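Local structure of cellulase (Uncultured bacterium, 3WX5) at residues R29-G34 with I51-E56; W43-A48 with N72-P77; G58-T63 with L232-F237; A65-G70 with F223-G228; I144-R149 with T187-V192. The protein hydrolyses internal beta-1,4-glucosidic bonds of cellulose, as an endoglucanase of glycoside hydrolase family 12. All blocks are in the same frame, centred on the assembly; numbering follows the deposited sequence.

Contact 1 of 5, residues R29-G34 with I51-E56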
# COMPACT_ATOMS: atom_id res chain seq x y z
N ARG A 29 11.74 7.25 6.97
CA ARG A 29 13.11 7.34 6.44
C ARG A 29 13.08 7.35 4.92
O ARG A 29 12.35 6.58 4.29
CB ARG A 29 13.98 6.15 6.90
CG ARG A 29 14.39 6.18 8.40
CD ARG A 29 15.44 7.29 8.72
NE ARG A 29 15.92 7.20 10.11
CZ ARG A 29 15.26 7.65 11.17
NH1 ARG A 29 14.04 8.15 11.02
NH2 ARG A 29 15.79 7.57 12.38
N ASP A 30 13.90 8.20 4.32
CA ASP A 30 14.24 8.06 2.92
C ASP A 30 15.15 6.86 2.75
O ASP A 30 16.06 6.64 3.57
CB ASP A 30 14.91 9.33 2.38
CG ASP A 30 14.01 10.55 2.46
OD1 ASP A 30 12.82 10.43 2.07
OD2 ASP A 30 14.48 11.63 2.87
N VAL A 31 14.88 6.06 1.71
CA VAL A 31 15.68 4.88 1.42
C VAL A 31 16.04 4.77 -0.06
O VAL A 31 15.42 5.43 -0.92
CB VAL A 31 14.96 3.54 1.86
CG1 VAL A 31 14.61 3.56 3.36
CG2 VAL A 31 13.72 3.32 1.01
N ALA A 32 17.03 3.91 -0.35
CA ALA A 32 17.44 3.62 -1.72
C ALA A 32 17.81 4.90 -2.45
O ALA A 32 17.33 5.17 -3.56
CB ALA A 32 16.32 2.88 -2.47
N GLY A 33 18.56 5.74 -1.76
CA GLY A 33 19.04 7.01 -2.31
C GLY A 33 17.91 7.99 -2.56
O GLY A 33 18.07 8.96 -3.30
N GLY A 34 16.77 7.78 -1.90
CA GLY A 34 15.66 8.71 -2.03
C GLY A 34 14.58 8.24 -2.98
O GLY A 34 13.58 8.93 -3.17
N ILE A 51 9.60 -0.25 13.61
CA ILE A 51 10.13 -1.00 12.47
C ILE A 51 11.63 -0.80 12.34
O ILE A 51 12.13 0.33 12.49
CB ILE A 51 9.42 -0.60 11.14
CG1 ILE A 51 9.48 0.92 10.90
CG2 ILE A 51 7.95 -1.08 11.18
CD1 ILE A 51 8.79 1.39 9.58
N GLU A 52 12.33 -1.86 11.95
CA GLU A 52 13.74 -1.76 11.64
C GLU A 52 13.92 -1.70 10.13
O GLU A 52 13.48 -2.60 9.42
CB GLU A 52 14.49 -2.96 12.24
CG GLU A 52 15.96 -3.02 11.86
CD GLU A 52 16.67 -4.19 12.53
OE1 GLU A 52 17.03 -4.05 13.71
OE2 GLU A 52 16.74 -5.30 11.94
N ILE A 53 14.48 -0.58 9.66
CA ILE A 53 14.49 -0.23 8.22
C ILE A 53 15.89 -0.30 7.63
O ILE A 53 16.81 0.42 8.07
CB ILE A 53 13.98 1.21 7.97
CG1 ILE A 53 12.66 1.46 8.69
CG2 ILE A 53 13.76 1.44 6.46
CD1 ILE A 53 12.21 2.91 8.63
N GLY A 54 16.03 -1.06 6.55
CA GLY A 54 17.28 -1.09 5.79
C GLY A 54 17.35 0.16 4.92
O GLY A 54 16.47 0.41 4.11
N LEU A 55 18.35 1.00 5.16
CA LEU A 55 18.40 2.29 4.47
C LEU A 55 18.71 2.22 2.97
O LEU A 55 18.39 3.15 2.23
CB LEU A 55 19.38 3.24 5.17
CG LEU A 55 18.97 3.59 6.60
CD1 LEU A 55 20.04 4.44 7.31
CD2 LEU A 55 17.59 4.24 6.65
N GLU A 56 19.32 1.13 2.51
CA GLU A 56 19.65 0.98 1.10
C GLU A 56 18.51 0.32 0.31
O GLU A 56 18.20 0.75 -0.79
CB GLU A 56 20.95 0.19 0.93
CG GLU A 56 22.20 1.02 1.31
CD GLU A 56 23.46 0.17 1.55
OE1 GLU A 56 23.45 -1.03 1.20
OE2 GLU A 56 24.47 0.73 2.03
O HOH W 1 19.90 5.34 0.89
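The backbone oxygen Leu55 O takes two donors: Ala32 N donates to it over 3.0 Å at an N-H...O angle of 160°, and a water donates to it while accepting from Gly33 N. Val31 CA adds a C-H...O contact to the same oxygen. One residue further on, Ala32 CB rests against Glu56 O at 3.3 Å. The turn that brings these amides round is closed internally by Gly34 N donating to Val31 O over 2.9 Å. Strands 29-31 and 51-54 belong to different sheets of the beta-sandwich expected for family 12; their axes pass 8.6 Å apart at 32°, so side chains, not backbone bonds, fill the space between them. Val31 CG1 lies anti to the carbonyl carbon (chi1 -58°) and meets Ile53 CG2 at 3.9 Å, the two side chains crossing at about a right angle. Arg29 lays its CB and CG against two methyls: Ile53 CD1, 3.9 Å from CG, and Leu55 CD2, 4.1 Å from CB. Asp30 makes a salt bridge to Arg37, while Val38 of strand 36-39 packs on both Val31 and Ile53.

Contact 2 of 5, residues W43-A48 with N72-P77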
# COMPACT_ATOMS: atom_id res chain seq x y z
N TRP A 43 -1.47 5.25 12.03
CA TRP A 43 -2.48 6.28 11.79
C TRP A 43 -3.78 6.09 12.58
O TRP A 43 -4.49 7.05 12.83
CB TRP A 43 -2.74 6.45 10.29
CG TRP A 43 -3.33 5.26 9.63
CD1 TRP A 43 -2.66 4.33 8.85
CD2 TRP A 43 -4.71 4.87 9.62
NE1 TRP A 43 -3.57 3.38 8.38
CE2 TRP A 43 -4.82 3.71 8.82
CE3 TRP A 43 -5.87 5.43 10.17
CZ2 TRP A 43 -6.05 3.06 8.62
CZ3 TRP A 43 -7.08 4.78 9.98
CH2 TRP A 43 -7.16 3.61 9.20
N GLY A 44 -4.05 4.87 13.03
CA GLY A 44 -5.35 4.52 13.58
C GLY A 44 -5.41 4.16 15.06
O GLY A 44 -6.44 3.69 15.54
N ALA A 45 -4.30 4.35 15.77
CA ALA A 45 -4.20 4.03 17.21
C ALA A 45 -3.04 4.74 17.89
O ALA A 45 -2.21 5.35 17.22
CB ALA A 45 -4.07 2.50 17.43
N GLU A 46 -2.96 4.59 19.21
CA GLU A 46 -1.86 5.17 19.98
C GLU A 46 -0.95 4.08 20.53
O GLU A 46 0.01 4.36 21.23
CB GLU A 46 -2.40 6.00 21.13
CG GLU A 46 -3.64 6.80 20.78
CD GLU A 46 -3.52 8.26 21.12
OE1 GLU A 46 -2.38 8.76 21.19
OE2 GLU A 46 -4.56 8.91 21.30
N THR A 47 -1.29 2.83 20.26
CA THR A 47 -0.41 1.68 20.58
C THR A 47 0.98 1.70 19.92
O THR A 47 1.17 2.20 18.80
CB THR A 47 -1.11 0.32 20.35
OG1 THR A 47 -1.84 0.35 19.10
CG2 THR A 47 -2.11 0.08 21.47
N ALA A 48 1.95 1.09 20.59
CA ALA A 48 3.33 1.20 20.19
C ALA A 48 3.66 0.31 18.99
O ALA A 48 3.24 -0.86 18.91
CB ALA A 48 4.26 0.87 21.38
N ASN A 72 -10.89 -1.89 13.64
CA ASN A 72 -10.33 -0.68 13.01
C ASN A 72 -8.84 -0.87 12.77
O ASN A 72 -8.10 -1.26 13.70
CB ASN A 72 -10.51 0.52 13.95
CG ASN A 72 -11.95 0.97 14.05
OD1 ASN A 72 -12.78 0.59 13.22
ND2 ASN A 72 -12.26 1.76 15.08
N VAL A 73 -8.38 -0.56 11.57
CA VAL A 73 -6.92 -0.59 11.31
C VAL A 73 -6.16 0.37 12.24
O VAL A 73 -6.52 1.54 12.38
CB VAL A 73 -6.59 -0.26 9.86
CG1 VAL A 73 -5.05 -0.18 9.66
CG2 VAL A 73 -7.21 -1.31 8.90
N ALA A 74 -5.16 -0.17 12.94
CA ALA A 74 -4.32 0.62 13.84
C ALA A 74 -3.20 1.34 13.11
O ALA A 74 -2.79 2.41 13.52
CB ALA A 74 -3.71 -0.29 14.94
N ALA A 75 -2.67 0.71 12.05
CA ALA A 75 -1.38 1.14 11.47
C ALA A 75 -1.25 0.55 10.08
O ALA A 75 -1.78 -0.53 9.80
CB ALA A 75 -0.19 0.61 12.33
N TYR A 76 -0.44 1.19 9.26
CA TYR A 76 -0.04 0.64 7.96
C TYR A 76 1.43 1.04 7.71
O TYR A 76 1.72 1.92 6.91
CB TYR A 76 -0.97 1.18 6.88
CG TYR A 76 -0.66 0.71 5.45
CD1 TYR A 76 -0.69 -0.64 5.10
CD2 TYR A 76 -0.34 1.63 4.46
CE1 TYR A 76 -0.44 -1.06 3.76
CE2 TYR A 76 -0.07 1.23 3.14
CZ TYR A 76 -0.10 -0.10 2.79
OH TYR A 76 0.22 -0.48 1.49
N PRO A 77 2.36 0.43 8.47
CA PRO A 77 3.79 0.56 8.11
C PRO A 77 4.00 0.14 6.65
O PRO A 77 3.45 -0.88 6.22
CB PRO A 77 4.49 -0.43 9.05
CG PRO A 77 3.38 -1.45 9.41
CD PRO A 77 2.11 -0.63 9.46
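A classic beta bulge, formed by Ala74 and Ala75 facing Leu225, meets the loop at Trp43, Gly44 and Ala45. Its Ala74 carbonyl accepts the contact's one direct hydrogen bond, from Gly44 N to Ala74 O at 2.8 Å, with the donor standing well above the carbonyl plane, 55° out of it. Gly44 CA also points a C-H at Val73 O, 3.4 Å away and nearly straight. A CB on Gly44 would run into that Val73 oxygen, which leaves room here for a glycine alone. Next along, the methyls Ala45 CB and Ala74 CB touch at 3.8 Å.

Trp43 carries most of the packing. Its CG sits between the backbone N and the carbonyl carbon (chi1 64°), and the indole reaches the 72-77 segment. Val73 O lies over one face, offset toward the rim, while Val73 CG1 presses on CZ2 at 3.5 Å. At the pyrrole edge, in the ring plane, Tyr76 CB comes within 3.7 Å of Trp43 NE1. Tyr76 then leads its ring away, and its hydroxyl is hydrogen-bonded to Ala121 O of strand 117-127. Trp26 also touches the Trp43 side chain. With one backbone hydrogen bond, a C-H...O contact and otherwise van der Waals touches, the two loops are joined mainly by fit of shape; across this contact apolar touches from Val73 and Tyr76 CB place the indole, without a hydrogen bond to the ring.

Contact 3 of 5, residues G58-T63 with L232-F237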
# COMPACT_ATOMS: atom_id res chain seq x y z
N GLY A 58 15.36 -0.35 1.63
CA GLY A 58 14.04 -0.06 2.17
C GLY A 58 13.32 -1.26 2.76
O GLY A 58 12.20 -1.11 3.26
N ASN A 59 14.00 -2.40 2.85
CA ASN A 59 13.41 -3.57 3.54
C ASN A 59 13.09 -3.15 4.98
O ASN A 59 13.84 -2.36 5.57
CB ASN A 59 14.38 -4.76 3.60
CG ASN A 59 14.70 -5.34 2.24
OD1 ASN A 59 14.11 -4.98 1.22
ND2 ASN A 59 15.67 -6.26 2.22
N PHE A 60 12.01 -3.68 5.56
CA PHE A 60 11.70 -3.37 6.96
C PHE A 60 11.05 -4.53 7.69
O PHE A 60 10.37 -5.36 7.07
CB PHE A 60 10.92 -2.04 7.13
CG PHE A 60 9.50 -2.06 6.58
CD1 PHE A 60 8.45 -2.59 7.35
CD2 PHE A 60 9.20 -1.50 5.35
CE1 PHE A 60 7.13 -2.61 6.87
CE2 PHE A 60 7.87 -1.47 4.85
CZ PHE A 60 6.83 -2.04 5.62
N ILE A 61 11.28 -4.62 9.00
CA ILE A 61 10.64 -5.67 9.78
C ILE A 61 9.97 -5.03 10.99
O ILE A 61 10.51 -4.07 11.57
CB ILE A 61 11.68 -6.76 10.21
CG1 ILE A 61 11.01 -7.88 11.02
CG2 ILE A 61 12.80 -6.13 11.02
CD1 ILE A 61 11.85 -9.16 11.10
N LEU A 62 8.76 -5.50 11.33
CA LEU A 62 8.07 -5.03 12.56
C LEU A 62 8.79 -5.68 13.75
O LEU A 62 8.73 -6.91 13.94
CB LEU A 62 6.60 -5.46 12.56
CG LEU A 62 5.61 -4.56 11.79
CD1 LEU A 62 5.35 -3.22 12.52
CD2 LEU A 62 6.08 -4.31 10.36
N THR A 63 9.48 -4.86 14.54
CA THR A 63 10.17 -5.36 15.73
C THR A 63 9.34 -5.18 16.97
O THR A 63 9.60 -5.81 18.01
CB THR A 63 11.55 -4.69 15.93
OG1 THR A 63 11.37 -3.29 16.08
CG2 THR A 63 12.48 -4.97 14.75
N LEU A 232 6.44 -9.38 10.99
CA LEU A 232 6.13 -9.20 9.57
C LEU A 232 7.27 -8.43 8.90
O LEU A 232 7.76 -7.45 9.45
CB LEU A 232 4.82 -8.43 9.38
CG LEU A 232 3.54 -9.20 9.73
CD1 LEU A 232 2.37 -8.19 9.95
CD2 LEU A 232 3.21 -10.19 8.62
N LYS A 233 7.67 -8.86 7.70
CA LYS A 233 8.81 -8.22 7.04
C LYS A 233 8.46 -7.90 5.59
O LYS A 233 7.90 -8.74 4.88
CB LYS A 233 10.03 -9.16 7.05
CG LYS A 233 11.32 -8.50 6.51
CD LYS A 233 12.57 -9.38 6.76
CE LYS A 233 13.85 -8.76 6.19
NZ LYS A 233 14.29 -7.49 6.86
N SER A 234 8.90 -6.73 5.15
CA SER A 234 8.73 -6.28 3.75
C SER A 234 10.13 -6.27 3.11
O SER A 234 11.05 -5.68 3.67
CB SER A 234 8.14 -4.86 3.78
OG SER A 234 8.20 -4.16 2.52
N SER A 235 10.28 -6.95 1.96
CA SER A 235 11.58 -7.04 1.26
C SER A 235 11.49 -6.80 -0.25
O SER A 235 10.47 -7.10 -0.86
CB SER A 235 12.18 -8.44 1.49
OG SER A 235 12.24 -8.70 2.89
N ASP A 236 12.60 -6.36 -0.85
CA ASP A 236 12.78 -6.45 -2.30
C ASP A 236 11.74 -5.60 -3.06
O ASP A 236 11.30 -5.99 -4.15
CB ASP A 236 12.63 -7.91 -2.77
CG ASP A 236 13.63 -8.88 -2.11
OD1 ASP A 236 14.75 -8.47 -1.74
OD2 ASP A 236 13.27 -10.08 -2.02
N PHE A 237 11.32 -4.49 -2.49
CA PHE A 237 10.31 -3.63 -3.13
C PHE A 237 10.91 -2.91 -4.36
O PHE A 237 12.03 -2.38 -4.30
CB PHE A 237 9.80 -2.59 -2.14
CG PHE A 237 8.73 -1.68 -2.68
CD1 PHE A 237 7.45 -2.16 -2.97
CD2 PHE A 237 8.97 -0.31 -2.81
CE1 PHE A 237 6.44 -1.28 -3.37
CE2 PHE A 237 7.94 0.58 -3.17
CZ PHE A 237 6.68 0.09 -3.46
O HOH W 2 10.26 -2.63 2.02
O HOH W 3 12.45 -3.15 0.02
O HOH W 4 16.16 -6.57 -0.82
O HOH W 5 16.72 -7.11 4.88
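Ser234 CB sits over one face of the Phe60 ring, 3.6 Å from its centroid and close to the ring normal, a CH-pi contact. Phe60 CG lies between the backbone N and the carbonyl carbon (chi1 69°), and the end of the side chain comes nearer strand 233-235. Ser234 OG, anti to its own N, goes on to Trp108 NE1 and shares a water with Gly58 O, to which the water donates. Beneath, the pair is an antiparallel hydrogen-bonded one: Phe60 N to Ser234 O is 2.9 Å and Ser234 N to Phe60 O 2.8 Å. Ile61 and Lys233 form the next, non-hydrogen-bonded pair, where Lys233 CG meets Ile61 CB at 4.1 Å. Lys233 runs extended and bends only at chi4; a water joins its NZ to Asn59 ND2.

Asn59 CG is anti to the carbonyl carbon (chi1 -65°), and Asn59 OD1 takes Asp236 N at 2.9 Å, the donor lying above the amide plane. A water bridges OD1 to Phe237 N as well. An alanine here would probably leave Asp236 N without its acceptor and three bridging waters each short of one partner. The amide thus extends the hydrogen bonding past the last strand pair, beside the corner at Asp236, its oxygen and nitrogen both holding water.

Contact 4 of 5, residues A65-G70 with F223-G228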
# COMPACT_ATOMS: atom_id res chain seq x y z
N ALA A 65 4.98 -4.47 17.87
CA ALA A 65 3.63 -4.07 17.47
C ALA A 65 2.62 -4.46 18.52
O ALA A 65 2.23 -5.61 18.62
CB ALA A 65 3.26 -4.69 16.10
N GLU A 66 2.19 -3.49 19.31
CA GLU A 66 1.30 -3.78 20.42
C GLU A 66 -0.16 -3.45 20.17
O GLU A 66 -0.93 -3.25 21.11
CB GLU A 66 1.82 -3.10 21.67
CG GLU A 66 3.18 -3.69 22.02
CD GLU A 66 3.83 -3.02 23.20
OE1 GLU A 66 3.24 -2.04 23.73
OE2 GLU A 66 4.91 -3.49 23.61
N HIS A 67 -0.59 -3.57 18.92
CA HIS A 67 -1.91 -3.10 18.57
C HIS A 67 -2.96 -4.08 19.02
O HIS A 67 -2.77 -5.31 18.97
CB HIS A 67 -2.02 -2.88 17.06
CG HIS A 67 -0.94 -2.01 16.51
ND1 HIS A 67 -0.67 -0.77 17.03
CD2 HIS A 67 -0.01 -2.24 15.55
CE1 HIS A 67 0.39 -0.26 16.42
NE2 HIS A 67 0.76 -1.10 15.46
N SER A 68 -4.09 -3.54 19.47
CA SER A 68 -5.27 -4.37 19.71
C SER A 68 -6.50 -3.49 19.52
O SER A 68 -7.04 -2.95 20.50
CB SER A 68 -5.26 -4.96 21.13
OG SER A 68 -6.37 -5.87 21.30
N ASN A 69 -6.87 -3.31 18.26
CA ASN A 69 -7.67 -2.14 17.85
C ASN A 69 -9.05 -2.55 17.39
O ASN A 69 -9.75 -1.80 16.70
CB ASN A 69 -6.95 -1.40 16.73
CG ASN A 69 -7.25 0.09 16.69
OD1 ASN A 69 -7.33 0.71 15.61
ND2 ASN A 69 -7.38 0.69 17.86
N GLY A 70 -9.51 -3.72 17.84
CA GLY A 70 -10.83 -4.17 17.39
C GLY A 70 -10.84 -4.35 15.88
O GLY A 70 -9.89 -4.91 15.31
N PHE A 223 1.67 -3.40 5.55
CA PHE A 223 0.81 -4.33 6.28
C PHE A 223 -0.22 -3.48 7.01
O PHE A 223 0.15 -2.64 7.83
CB PHE A 223 1.64 -5.10 7.31
CG PHE A 223 2.81 -5.84 6.70
CD1 PHE A 223 2.61 -7.07 6.07
CD2 PHE A 223 4.09 -5.28 6.69
CE1 PHE A 223 3.67 -7.75 5.48
CE2 PHE A 223 5.17 -5.95 6.07
CZ PHE A 223 4.96 -7.19 5.49
N GLU A 224 -1.51 -3.71 6.76
CA GLU A 224 -2.47 -3.10 7.67
C GLU A 224 -2.53 -3.95 8.93
O GLU A 224 -2.75 -5.16 8.88
CB GLU A 224 -3.86 -2.97 7.03
CG GLU A 224 -3.91 -2.04 5.82
CD GLU A 224 -5.33 -1.71 5.38
OE1 GLU A 224 -6.07 -2.63 4.96
OE2 GLU A 224 -5.74 -0.54 5.52
N LEU A 225 -2.39 -3.30 10.09
CA LEU A 225 -2.36 -4.04 11.34
C LEU A 225 -3.62 -3.72 12.16
O LEU A 225 -3.91 -2.56 12.41
CB LEU A 225 -1.12 -3.66 12.14
CG LEU A 225 0.19 -3.89 11.39
CD1 LEU A 225 1.36 -3.48 12.25
CD2 LEU A 225 0.30 -5.36 10.93
N TRP A 226 -4.39 -4.75 12.52
CA TRP A 226 -5.46 -4.58 13.49
C TRP A 226 -5.00 -5.03 14.89
O TRP A 226 -5.37 -4.43 15.90
CB TRP A 226 -6.70 -5.37 13.10
CG TRP A 226 -7.47 -4.85 11.89
CD1 TRP A 226 -8.66 -4.18 11.91
CD2 TRP A 226 -7.18 -5.12 10.52
NE1 TRP A 226 -9.12 -3.98 10.62
CE2 TRP A 226 -8.23 -4.58 9.75
CE3 TRP A 226 -6.11 -5.74 9.86
CZ2 TRP A 226 -8.25 -4.63 8.35
CZ3 TRP A 226 -6.14 -5.80 8.46
CH2 TRP A 226 -7.22 -5.27 7.73
N GLU A 227 -4.23 -6.12 14.94
CA GLU A 227 -3.84 -6.73 16.21
C GLU A 227 -2.44 -7.29 16.01
O GLU A 227 -2.22 -8.05 15.07
CB GLU A 227 -4.82 -7.85 16.56
CG GLU A 227 -4.99 -8.16 18.03
CD GLU A 227 -6.29 -8.94 18.25
OE1 GLU A 227 -6.35 -10.08 17.77
OE2 GLU A 227 -7.32 -8.35 18.67
N GLY A 228 -1.49 -6.87 16.83
CA GLY A 228 -0.13 -7.44 16.73
C GLY A 228 0.62 -7.04 15.47
O GLY A 228 0.43 -5.93 14.95
O HOH W 6 -8.38 -5.98 19.37
O HOH W 7 -8.91 -7.07 16.18
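Ala65, His67 and Leu225 make the close-packed half of this contact, with Gly70 O 3.7 Å from Trp226 CD1, neither over its face nor at its edge. Ala65 CB lies 3.3 Å from Gly228 O, and Leu225 CD1 sits at the edge of the His67 imidazole, near its plane, 3.8 Å from CD2. Both imidazole nitrogens are engaged beyond the two segments, ND1 with Thr47 OG1 and NE2 with Gln49 OE1, so polar bonds at two points of the ring fix its rotation. Backbone bonds stitch this side together: Gly228 N to His67 O at 2.9 Å, and Asn69 N to Trp226 O at 3.0 Å. Ser68 and Glu227 are thereby bridged singly, next to a classic beta bulge in which Trp226 and Glu227 both face Arg117 of strand 117-127, where the chain turns a corner at Trp226.

The outer half is wet. Ser68 OG and Glu227 OE2 stand 3.7 Å apart, and one water spans them: it donates to Glu227 OE2 over 2.7 Å and accepts from Gly70 N, as well as bonding to Ser68 OG. A second water links Gly70 O to the same carboxylate oxygen. Glu227 gets there by extending its chain beyond CG. Two waters donate to Glu227 OE2, which would probably favour the ionised carboxylate, while on the packed side Gly228 O is buried with no hydrogen-bond partner, an unpaid polar cost beneath the Ala65 methyl.

Contact 5 of 5, residues I144-R149 with T187-V192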
# COMPACT_ATOMS: atom_id res chain seq x y z
N ILE A 144 -4.49 -3.84 -2.92
CA ILE A 144 -4.30 -5.17 -3.49
C ILE A 144 -3.79 -6.05 -2.37
O ILE A 144 -2.66 -5.87 -1.93
CB ILE A 144 -3.27 -5.18 -4.62
CG1 ILE A 144 -3.73 -4.24 -5.74
CG2 ILE A 144 -3.14 -6.61 -5.18
CD1 ILE A 144 -2.68 -3.96 -6.81
N TRP A 145 -4.67 -6.92 -1.87
CA TRP A 145 -4.36 -7.72 -0.67
C TRP A 145 -3.77 -9.05 -1.13
O TRP A 145 -4.40 -9.79 -1.88
CB TRP A 145 -5.64 -8.02 0.13
CG TRP A 145 -6.29 -6.83 0.84
CD1 TRP A 145 -6.27 -5.50 0.47
CD2 TRP A 145 -7.07 -6.89 2.05
NE1 TRP A 145 -6.95 -4.73 1.40
CE2 TRP A 145 -7.49 -5.57 2.35
CE3 TRP A 145 -7.49 -7.94 2.89
CZ2 TRP A 145 -8.24 -5.26 3.50
CZ3 TRP A 145 -8.28 -7.65 4.01
CH2 TRP A 145 -8.66 -6.32 4.29
N LEU A 146 -2.56 -9.35 -0.66
CA LEU A 146 -1.82 -10.54 -1.10
C LEU A 146 -1.83 -11.65 -0.06
O LEU A 146 -1.71 -12.84 -0.39
CB LEU A 146 -0.37 -10.17 -1.42
CG LEU A 146 -0.24 -9.10 -2.51
CD1 LEU A 146 1.21 -8.69 -2.63
CD2 LEU A 146 -0.79 -9.62 -3.87
N ASN A 147 -1.97 -11.27 1.21
CA ASN A 147 -1.86 -12.23 2.32
C ASN A 147 -2.45 -11.56 3.58
O ASN A 147 -2.72 -10.36 3.59
CB ASN A 147 -0.37 -12.63 2.52
CG ASN A 147 -0.20 -14.06 3.02
OD1 ASN A 147 0.72 -14.80 2.59
ND2 ASN A 147 -1.06 -14.46 3.93
N TRP A 148 -2.79 -12.35 4.58
CA TRP A 148 -3.51 -11.83 5.75
C TRP A 148 -3.66 -12.94 6.78
O TRP A 148 -3.37 -14.10 6.50
CB TRP A 148 -4.92 -11.33 5.35
CG TRP A 148 -5.78 -12.44 4.80
CD1 TRP A 148 -6.53 -13.34 5.53
CD2 TRP A 148 -5.97 -12.77 3.43
NE1 TRP A 148 -7.18 -14.21 4.67
CE2 TRP A 148 -6.83 -13.90 3.38
CE3 TRP A 148 -5.46 -12.25 2.23
CZ2 TRP A 148 -7.17 -14.52 2.18
CZ3 TRP A 148 -5.78 -12.88 1.04
CH2 TRP A 148 -6.63 -14.02 1.03
N ARG A 149 -4.12 -12.56 7.98
CA ARG A 149 -4.43 -13.53 9.00
C ARG A 149 -5.57 -12.99 9.80
O ARG A 149 -5.63 -11.80 10.05
CB ARG A 149 -3.22 -13.76 9.90
CG ARG A 149 -3.50 -14.78 10.98
CD ARG A 149 -2.27 -14.99 11.88
NE ARG A 149 -2.64 -15.69 13.11
CZ ARG A 149 -2.66 -17.01 13.22
NH1 ARG A 149 -2.31 -17.78 12.18
NH2 ARG A 149 -3.01 -17.57 14.38
N THR A 187 -6.33 -16.73 -3.52
CA THR A 187 -5.42 -17.40 -2.59
C THR A 187 -4.21 -16.55 -2.26
O THR A 187 -3.71 -15.82 -3.12
CB THR A 187 -4.93 -18.78 -3.11
OG1 THR A 187 -4.22 -18.59 -4.32
CG2 THR A 187 -6.13 -19.70 -3.38
N PRO A 188 -3.73 -16.63 -1.02
CA PRO A 188 -2.62 -15.75 -0.59
C PRO A 188 -1.28 -16.13 -1.22
O PRO A 188 -1.09 -17.29 -1.59
CB PRO A 188 -2.60 -15.90 0.94
CG PRO A 188 -3.36 -17.20 1.22
CD PRO A 188 -4.28 -17.46 0.08
N VAL A 189 -0.39 -15.15 -1.41
CA VAL A 189 0.99 -15.40 -1.82
C VAL A 189 1.96 -14.69 -0.88
O VAL A 189 1.54 -13.88 -0.06
CB VAL A 189 1.27 -14.87 -3.26
CG1 VAL A 189 0.57 -15.74 -4.32
CG2 VAL A 189 0.87 -13.41 -3.39
N THR A 190 3.25 -14.94 -1.04
CA THR A 190 4.27 -14.26 -0.24
C THR A 190 5.17 -13.40 -1.11
O THR A 190 6.10 -12.80 -0.60
CB THR A 190 5.09 -15.25 0.60
OG1 THR A 190 5.69 -16.25 -0.26
CG2 THR A 190 4.16 -15.95 1.61
N GLU A 191 4.94 -13.38 -2.42
CA GLU A 191 5.78 -12.59 -3.30
C GLU A 191 5.04 -12.31 -4.60
O GLU A 191 4.21 -13.09 -5.03
CB GLU A 191 7.07 -13.35 -3.58
CG GLU A 191 8.06 -12.66 -4.50
CD GLU A 191 9.40 -13.42 -4.59
OE1 GLU A 191 9.48 -14.57 -4.08
OE2 GLU A 191 10.38 -12.87 -5.14
N VAL A 192 5.30 -11.15 -5.19
CA VAL A 192 4.90 -10.86 -6.55
C VAL A 192 6.10 -10.34 -7.33
O VAL A 192 6.97 -9.64 -6.80
CB VAL A 192 3.74 -9.80 -6.63
CG1 VAL A 192 2.48 -10.31 -5.94
CG2 VAL A 192 4.17 -8.46 -6.00
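Leu146 can be followed outward from its backbone toward Val189 and Val192. Its CB meets Val189 CG2 at 4.0 Å; CG, anti to the carbonyl carbon (chi1 -58°), then forks. CD1 touches Val192 CG1 at 3.9 Å, and CD2 touches that same methyl while also coming near Val189 CG2, 4.2 Å away. The leucine thus crosses Val192 at about a right angle. Behind it, Leu146 O accepts Val189 N over 2.8 Å.

Asn147 turns its end toward the 187-192 segment: CB lies 3.4 Å from Val189 O, and CG is 3.7 Å from Pro188 CB. An alanine here would probably open a gap beside Pro188 CB, since the amide group that lies against it would be gone. Trp148 CH2 reaches Pro188 CD more loosely, at 4.3 Å, and its ring makes a cation-pi contact with Arg184.

Leu146 and Asn147 form a classic beta bulge against Ala120 of strand 117-127. Strand 140-149 runs in the mixed sheet between strands 117-127 and 179-185, whereas strand 191-196, leading into helix 197-206, edges the other sheet beside strand 101-111, from which Trp108 also packs on Leu146.

From the N terminus, contact 1 closes first, looping residues 29-34 round strand 36-39 to 51-56 and joining the two sheets at one end. Before it shuts, 43-48 has opened contact 2, so the two cross; contact 2 closes only at 72-77, after contacts 3 and 4 have begun, and crosses both. The other ends come late in the chain: contact 4 at 223-228, nested inside contact 3, which closes at 232-237. Contact 5 nests inside both. Contacts 1 and 3 share a sheet through neighbouring strands 49-54 and 60-65. Contacts 2 and 4, centres 6 Å apart, gather loops near the end of strand 215-225, and contact 5 ties the mixed sheet to outermost strand 191-196.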